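Local coordinates for protein digeranylgeranylglycerophospholipid reductase (Sulfolobus acidocaldarius, PDB 4OPL) that uses bound FAD to hydrogenate the double bonds of the geranylgeranyl chains of archaeal membrane lipid precursors, giving saturated archaeols, at residues N75-Y80 with L203-D208. The protein carries 1 engineered substitution. Residues are numbered along the deposited sequence; the frame is centred on the assembly and turned at random.
Engineered in segment 203-208: Phe207 (natural residue Ile).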
# COMPACT_ATOMS: atom_id res chain seq x y z
N ASN A 75 -6.76 8.30 -17.53
CA ASN A 75 -8.12 7.88 -17.83
C ASN A 75 -8.26 6.36 -17.90
O ASN A 75 -9.37 5.84 -17.95
CB ASN A 75 -8.58 8.49 -19.16
CG ASN A 75 -8.76 9.99 -19.07
OD1 ASN A 75 -9.15 10.52 -18.03
ND2 ASN A 75 -8.48 10.69 -20.16
N GLY A 76 -7.13 5.66 -17.90
CA GLY A 76 -7.16 4.21 -17.99
C GLY A 76 -5.82 3.51 -17.89
O GLY A 76 -4.77 4.15 -17.83
N ILE A 77 -5.87 2.18 -17.89
CA ILE A 77 -4.67 1.35 -17.79
C ILE A 77 -4.66 0.29 -18.88
O ILE A 77 -5.66 -0.39 -19.11
CB ILE A 77 -4.57 0.66 -16.41
CG1 ILE A 77 -4.43 1.70 -15.30
CG2 ILE A 77 -3.41 -0.32 -16.38
CD1 ILE A 77 -4.32 1.09 -13.91
N LYS A 78 -3.53 0.15 -19.56
CA LYS A 78 -3.37 -0.91 -20.55
C LYS A 78 -2.55 -2.07 -19.99
O LYS A 78 -1.40 -1.88 -19.57
CB LYS A 78 -2.73 -0.37 -21.83
CG LYS A 78 -3.62 0.58 -22.62
CD LYS A 78 -2.99 0.98 -23.94
CE LYS A 78 -3.94 1.82 -24.78
NZ LYS A 78 -3.33 2.20 -26.08
N LEU A 79 -3.14 -3.26 -19.97
CA LEU A 79 -2.48 -4.45 -19.45
C LEU A 79 -1.95 -5.32 -20.59
O LEU A 79 -2.71 -5.75 -21.46
CB LEU A 79 -3.43 -5.26 -18.57
CG LEU A 79 -4.06 -4.53 -17.39
CD1 LEU A 79 -5.04 -5.44 -16.66
CD2 LEU A 79 -2.99 -4.02 -16.44
N TYR A 80 -0.65 -5.59 -20.57
CA TYR A 80 -0.01 -6.36 -21.64
C TYR A 80 0.31 -7.79 -21.22
O TYR A 80 0.72 -8.04 -20.09
CB TYR A 80 1.27 -5.66 -22.10
CG TYR A 80 1.04 -4.35 -22.83
CD1 TYR A 80 1.13 -4.28 -24.21
CD2 TYR A 80 0.74 -3.19 -22.13
CE1 TYR A 80 0.92 -3.08 -24.88
CE2 TYR A 80 0.52 -1.99 -22.79
CZ TYR A 80 0.62 -1.95 -24.16
OH TYR A 80 0.41 -0.76 -24.82
N LEU A 203 -1.96 4.37 -18.53
CA LEU A 203 -0.85 3.66 -17.90
C LEU A 203 -0.63 2.31 -18.57
O LEU A 203 -1.59 1.64 -18.96
CB LEU A 203 -1.11 3.48 -16.41
CG LEU A 203 -1.38 4.75 -15.60
CD1 LEU A 203 -1.53 4.42 -14.12
CD2 LEU A 203 -0.27 5.77 -15.82
N ARG A 204 0.63 1.91 -18.70
CA ARG A 204 0.95 0.61 -19.27
C ARG A 204 1.51 -0.33 -18.21
O ARG A 204 2.47 0.01 -17.51
CB ARG A 204 1.95 0.76 -20.42
CG ARG A 204 1.55 1.79 -21.47
CD ARG A 204 2.61 1.88 -22.55
NE ARG A 204 2.39 3.01 -23.44
CZ ARG A 204 3.24 3.37 -24.41
NH1 ARG A 204 4.35 2.67 -24.60
NH2 ARG A 204 2.97 4.41 -25.18
N ILE A 205 0.92 -1.51 -18.10
CA ILE A 205 1.38 -2.51 -17.14
C ILE A 205 1.69 -3.81 -17.86
O ILE A 205 0.84 -4.38 -18.54
CB ILE A 205 0.33 -2.76 -16.04
CG1 ILE A 205 0.19 -1.53 -15.15
CG2 ILE A 205 0.71 -3.97 -15.20
CD1 ILE A 205 -0.83 -1.69 -14.05
N PHE A 206 2.93 -4.28 -17.72
CA PHE A 206 3.40 -5.44 -18.48
C PHE A 206 3.57 -6.68 -17.60
O PHE A 206 4.34 -6.67 -16.64
CB PHE A 206 4.72 -5.11 -19.18
CG PHE A 206 4.65 -3.88 -20.04
CD1 PHE A 206 4.27 -3.97 -21.37
CD2 PHE A 206 4.98 -2.64 -19.53
CE1 PHE A 206 4.22 -2.84 -22.17
CE2 PHE A 206 4.93 -1.51 -20.32
CZ PHE A 206 4.54 -1.61 -21.64
N PHE A 207 2.84 -7.74 -17.94
CA PHE A 207 2.91 -9.01 -17.22
C PHE A 207 3.97 -9.91 -17.83
O PHE A 207 3.94 -10.18 -19.03
CB PHE A 207 1.55 -9.72 -17.25
CG PHE A 207 0.49 -9.07 -16.40
CD1 PHE A 207 -0.17 -9.81 -15.42
CD2 PHE A 207 0.14 -7.75 -16.57
CE1 PHE A 207 -1.14 -9.23 -14.63
CE2 PHE A 207 -0.83 -7.16 -15.79
CZ PHE A 207 -1.48 -7.90 -14.82
N ASP A 208 4.90 -10.37 -17.00
CA ASP A 208 5.95 -11.29 -17.46
C ASP A 208 6.69 -11.89 -16.26
O ASP A 208 7.32 -11.17 -15.50
CB ASP A 208 6.93 -10.58 -18.39
CG ASP A 208 7.61 -11.52 -19.36
OD1 ASP A 208 7.82 -12.70 -19.00
OD2 ASP A 208 7.92 -11.09 -20.49
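Tyr80 lays its ring alongside that of Phe206 in an offset stack, the outermost cross-strand pair of a parallel β-ladder between 75-80 and 203-206. The ring centroids lie 4.6 Å apart with planes at 28°, and CE1 of Phe206 sits 3.5 Å above the Tyr80 plane, displaced toward the rim. Both rings point the same way because each CG stands anti to its own carbonyl carbon (chi1 -69° in Tyr80, with Phe206 arranged alike). On the same face of the sheet, Arg204 runs past the phenol, its CB 3.9 Å from Tyr80 CE2, before its NH2 binds Glu198 O; the neighbouring Lys78 sends NZ to a salt bridge with Asp199. With an alanine at Tyr80, Phe206 would probably lose its stacking partner on this side and the aliphatic part of Arg204 its contact with the ring.

The opposite face is apolar. Ile77 CG2 meets Ile205 CD1 at 3.7 Å, and Leu79 CD2 touches both Ile205 CB and, at the ring edge, CE2 of the engineered Phe207. This face looks toward the active site: Leu203 packs close to the FAD-binding Ala51, and Ile205 lies about 6 Å, side chain to side chain, from the lipid-binding His298.

The ladder illustrates how parallel strands share bonds: Lys78 and Tyr80 each give N-H and C=O to the residues flanking their opposite numbers, Arg204 and Phe206. Strand 87-97 continues the sheet beyond 75-80, and 216-221 beyond 203-206. At the far end Phe207 N reaches Tyr80 O at 3.0 Å, tilted 26° from the carbonyl plane.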